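Local atomic coordinates of COG0546: Predicted phosphatases (Streptococcus pneumoniae, PDB entry 2AH5), a protein that probably hydrolyses phosphate esters as a phosphatase of the haloacid dehalogenase-like family, its natural substrate being unknown. Residues K41-R44 and G45-P49; I89-L92 and L93-S97. One frame throughout, in Å; residues are numbered along the deposited sequence.

Contact 1 of 2, residues K41-R44 and G45-P49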
loop_
_atom_site.group_PDB
_atom_site.type_symbol
_atom_site.label_atom_id
_atom_site.label_comp_id
_atom_site.label_asym_id
_atom_site.label_seq_id
_atom_site.Cartn_x
_atom_site.Cartn_y
_atom_site.Cartn_z
ATOM N N LYS A 41 9.394 -16.363 -1.751
ATOM C CA LYS A 41 7.999 -16.452 -1.302
ATOM C C LYS A 41 7.845 -15.851 0.088
ATOM O O LYS A 41 6.974 -15.013 0.289
ATOM C CB LYS A 41 7.451 -17.882 -1.347
ATOM C CG LYS A 41 5.916 -17.902 -1.428
ATOM C CD LYS A 41 5.342 -19.329 -1.555
ATOM C CE LYS A 41 6.155 -20.228 -2.536
ATOM N NZ LYS A 41 6.145 -19.777 -3.970
ATOM N N THR A 42 8.707 -16.255 1.018
ATOM C CA THR A 42 8.724 -15.698 2.380
ATOM C C THR A 42 8.830 -14.176 2.353
ATOM O O THR A 42 8.037 -13.492 3.005
ATOM C CB THR A 42 9.839 -16.340 3.238
ATOM O OG1 THR A 42 9.605 -17.753 3.308
ATOM C CG2 THR A 42 9.876 -15.760 4.651
ATOM N N ILE A 43 9.774 -13.639 1.575
ATOM C CA ILE A 43 9.945 -12.170 1.496
ATOM C C ILE A 43 8.737 -11.466 0.859
ATOM O O ILE A 43 8.367 -10.355 1.275
ATOM C CB ILE A 43 11.317 -11.748 0.865
ATOM C CG1 ILE A 43 12.465 -12.230 1.760
ATOM C CG2 ILE A 43 11.398 -10.210 0.661
ATOM C CD1 ILE A 43 13.867 -12.131 1.131
ATOM N N ARG A 44 8.084 -12.129 -0.104
ATOM C CA ARG A 44 6.808 -11.633 -0.643
ATOM C C ARG A 44 5.777 -11.414 0.474
ATOM O O ARG A 44 5.000 -10.437 0.455
ATOM C CB ARG A 44 6.252 -12.605 -1.705
ATOM C CG ARG A 44 6.875 -12.403 -3.080
ATOM C CD ARG A 44 6.052 -13.029 -4.222
ATOM N NE ARG A 44 6.240 -14.479 -4.374
ATOM C CZ ARG A 44 7.337 -15.059 -4.855
ATOM N NH1 ARG A 44 8.381 -14.328 -5.218
ATOM N NH2 ARG A 44 7.401 -16.380 -4.952
ATOM N N GLY A 45 5.804 -12.317 1.453
ATOM C CA GLY A 45 4.915 -12.293 2.597
ATOM C C GLY A 45 5.196 -11.124 3.520
ATOM O O GLY A 45 4.331 -10.732 4.296
ATOM N N PHE A 46 6.416 -10.570 3.440
ATOM C CA PHE A 46 6.772 -9.361 4.198
ATOM C C PHE A 46 6.309 -8.030 3.551
ATOM O O PHE A 46 6.561 -6.947 4.101
ATOM C CB PHE A 46 8.290 -9.264 4.430
ATOM C CG PHE A 46 8.916 -10.429 5.167
ATOM C CD1 PHE A 46 8.157 -11.353 5.888
ATOM C CD2 PHE A 46 10.315 -10.566 5.163
ATOM C CE1 PHE A 46 8.780 -12.419 6.564
ATOM C CE2 PHE A 46 10.944 -11.621 5.844
ATOM C CZ PHE A 46 10.178 -12.547 6.536
HETATM N N MSE A 47 5.680 -8.100 2.382
HETATM C CA MSE A 47 5.226 -6.898 1.670
HETATM C C MSE A 47 3.790 -6.543 2.064
HETATM O O MSE A 47 2.831 -7.061 1.479
HETATM C CB MSE A 47 5.364 -7.098 0.154
HETATM C CG MSE A 47 6.780 -7.509 -0.235
HETATM SE SE MSE A 47 7.053 -7.790 -2.148
HETATM C CE MSE A 47 9.085 -8.324 -2.072
ATOM N N GLY A 48 3.642 -5.651 3.039
ATOM C CA GLY A 48 2.323 -5.392 3.643
ATOM C C GLY A 48 2.322 -5.291 5.159
ATOM O O GLY A 48 1.901 -4.271 5.703
ATOM N N PRO A 49 2.778 -6.348 5.867
ATOM C CA PRO A 49 2.848 -6.274 7.325
ATOM C C PRO A 49 3.852 -5.221 7.806
ATOM O O PRO A 49 4.741 -4.829 7.023
ATOM C CB PRO A 49 3.300 -7.690 7.733
ATOM C CG PRO A 49 3.038 -8.534 6.566
ATOM C CD PRO A 49 3.221 -7.664 5.376
#
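Gly-45 N gives to Lys-41 O at 3.2 Å, a four-residue spacing, near the end of the short helix 40-45, of which 41-44 is a part and which gives way to the loop before helix 51-56 in the helical part of this haloacid dehalogenase-like protein. The next two firm bonds span only three residues, the spacing of a 3-10-like turn that closes the C-terminal end of the helix. Phe-46 N gives to Ile-43 O at 2.9 Å, and Met-47 N to Arg-44 O at 3.1 Å with an N-H...O angle of 158°. In both, the donor stands above the carbonyl plane. Thr-42 O receives weak bonds from Gly-45 N and Phe-46 N, and it also lies over one face of the Phe-46 ring, displaced toward the rim.

Alongside this ring runs Thr-42, whose methyl CG2 lies 3.7 Å from Phe-46 CZ, the two side chains pointing the same way. Ile-43 and Phe-46 both reach Phe-26, so the helix end and the loop after it pack on helix 19-33, and Met-47, present as selenomethionine, also touches Phe-184. With both torsions beyond chi1 near 180°, the Met-47 chain is stretched out, and its terminal CE sits 4.0 Å from Ile-43 CG2. One bond short of that end, Met-47 SE passes Arg-44 CA at 4.1 Å.

Contact 2 of 2, residues I89-L92 and L93-S97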
loop_
_atom_site.group_PDB
_atom_site.type_symbol
_atom_site.label_atom_id
_atom_site.label_comp_id
_atom_site.label_asym_id
_atom_site.label_seq_id
_atom_site.Cartn_x
_atom_site.Cartn_y
_atom_site.Cartn_z
ATOM N N ILE A 89 -1.639 0.950 -14.933
ATOM C CA ILE A 89 -1.970 1.842 -13.814
ATOM C C ILE A 89 -2.191 3.295 -14.261
ATOM O O ILE A 89 -3.135 3.944 -13.812
ATOM C CB ILE A 89 -0.923 1.769 -12.647
ATOM C CG1 ILE A 89 -1.016 0.424 -11.926
ATOM C CG2 ILE A 89 -1.150 2.909 -11.646
ATOM C CD1 ILE A 89 -2.403 0.111 -11.220
ATOM N N ILE A 90 -1.325 3.810 -15.138
ATOM C CA ILE A 90 -1.527 5.162 -15.695
ATOM C C ILE A 90 -2.913 5.270 -16.344
ATOM O O ILE A 90 -3.640 6.238 -16.088
ATOM C CB ILE A 90 -0.409 5.600 -16.692
ATOM C CG1 ILE A 90 0.956 5.733 -15.993
ATOM C CG2 ILE A 90 -0.756 6.943 -17.346
ATOM C CD1 ILE A 90 1.080 6.963 -15.099
ATOM N N ASP A 91 -3.271 4.279 -17.171
ATOM C CA ASP A 91 -4.620 4.233 -17.790
ATOM C C ASP A 91 -5.734 4.319 -16.739
ATOM O O ASP A 91 -6.675 5.115 -16.880
ATOM C CB ASP A 91 -4.800 2.994 -18.660
ATOM C CG ASP A 91 -5.928 3.152 -19.693
ATOM O OD1 ASP A 91 -6.303 4.326 -20.027
ATOM O OD2 ASP A 91 -6.411 2.095 -20.161
ATOM N N LEU A 92 -5.625 3.507 -15.696
ATOM C CA LEU A 92 -6.645 3.463 -14.638
ATOM C C LEU A 92 -6.762 4.814 -13.960
ATOM O O LEU A 92 -7.871 5.326 -13.733
ATOM C CB LEU A 92 -6.256 2.411 -13.585
ATOM C CG LEU A 92 -7.163 2.379 -12.359
ATOM C CD1 LEU A 92 -8.600 2.006 -12.748
ATOM C CD2 LEU A 92 -6.566 1.383 -11.368
ATOM N N LEU A 93 -5.616 5.385 -13.596
ATOM C CA LEU A 93 -5.633 6.704 -12.949
ATOM C C LEU A 93 -6.199 7.839 -13.823
ATOM O O LEU A 93 -7.009 8.629 -13.347
ATOM C CB LEU A 93 -4.238 7.074 -12.465
ATOM C CG LEU A 93 -3.686 6.156 -11.378
ATOM C CD1 LEU A 93 -2.222 6.559 -11.068
ATOM C CD2 LEU A 93 -4.596 6.214 -10.126
ATOM N N GLU A 94 -5.757 7.925 -15.074
ATOM C CA GLU A 94 -6.280 8.939 -16.013
ATOM C C GLU A 94 -7.798 8.827 -16.082
ATOM O O GLU A 94 -8.520 9.825 -15.990
ATOM C CB GLU A 94 -5.691 8.743 -17.428
ATOM C CG GLU A 94 -4.227 9.007 -17.601
ATOM C CD GLU A 94 -3.729 8.628 -19.008
ATOM O OE1 GLU A 94 -3.933 7.454 -19.450
ATOM O OE2 GLU A 94 -3.095 9.496 -19.665
ATOM N N GLU A 95 -8.300 7.597 -16.197
ATOM C CA GLU A 95 -9.738 7.380 -16.313
ATOM C C GLU A 95 -10.502 7.747 -15.044
ATOM O O GLU A 95 -11.466 8.510 -15.107
ATOM C CB GLU A 95 -10.022 5.934 -16.723
ATOM C CG GLU A 95 -9.649 5.629 -18.178
ATOM C CD GLU A 95 -10.397 6.542 -19.152
ATOM O OE1 GLU A 95 -11.644 6.521 -19.128
ATOM O OE2 GLU A 95 -9.739 7.291 -19.908
ATOM N N LEU A 96 -10.061 7.246 -13.891
ATOM C CA LEU A 96 -10.771 7.539 -12.629
ATOM C C LEU A 96 -10.650 9.013 -12.228
ATOM O O LEU A 96 -11.649 9.612 -11.836
ATOM C CB LEU A 96 -10.298 6.634 -11.483
ATOM C CG LEU A 96 -10.774 5.185 -11.488
ATOM C CD1 LEU A 96 -10.042 4.391 -10.385
ATOM C CD2 LEU A 96 -12.280 5.063 -11.285
ATOM N N SER A 97 -9.454 9.588 -12.383
ATOM C CA SER A 97 -9.199 10.990 -11.982
ATOM C C SER A 97 -10.051 11.996 -12.743
ATOM O O SER A 97 -10.313 13.099 -12.235
ATOM C CB SER A 97 -7.723 11.337 -12.140
ATOM O OG SER A 97 -7.394 11.406 -13.509
#
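Ile-89 O takes the N-H of Leu-93 at 2.9 Å (O to N), the first of four consecutive four-residue bonds that join the two halves of one alpha-helix. The next, from Glu-94 N to Ile-90 O, is almost straight, with an N-H...O angle of 174°. Asp-91 O receives Glu-95 N at 3.0 Å in a rather more bent bond, at 160°, and Leu-92 O is satisfied by Leu-96 N. Farther on, Leu-93 O accepts Ser-97 N at 2.8 Å, and the Ser-97 hydroxyl folds back so that its one proton has both Leu-93 O and Glu-94 O within reach. Glu-95 O is taken by Ser-98 OG.

Three acids gather on one flank. Asp-91 OD1 comes to 4.0 Å from Glu-94 OE1, the carboxylate planes being turned 73° apart, and to 4.5 Å from Glu-95 OE2. Such crowding of like charge would be expected to make these groups somewhat easier to protonate. Glu-94 also meets an apolar neighbour: its carboxylate carbon CD lies 3.8 Å from Ile-90 CG2.

The other flank is apolar. Leu-92 and Leu-96 lie side by side, CD1 to CD1 3.7 Å, with Leu-206 of helix 204-208 against both. Ile-89 presents its CG2 branch to Leu-93 CD1 at 3.8 Å, and Leu-93 and Leu-96 each rest on Phe-9 of strand 6-9 and Leu-102 of strand 102-106. Helix 89-97 is thus the last part of the beta-alpha-beta crossover between these neighbouring parallel strands, into which a set of helices and two small strands is inserted, as in haloacid dehalogenase-like hydrolases that carry a cap on their Rossmann-like core.

Overall arrangement
From the N terminus the chain lays down strand 6-9 of the central parallel sheet, passes along helix 19-33, and reaches contact 1, which ends the short helix 40-45 and turns toward helix 51-56. Helix 64-79 and strand 84-85 follow before contact 2, which builds helix 89-97 just ahead of strand 102-106. The two are in series and neither nests nor crosses; each is a local closure of adjoining residues. The centres of contact 1 and contact 2 lie about 27 Å apart, on opposite sides of the chain's centre, and the nearest atoms of contact 1 and contact 2 are about 15 Å apart. Contact 1 ties helices 19-33 and 51-56 together, whereas contact 2 joins helix 204-208 to the sheet.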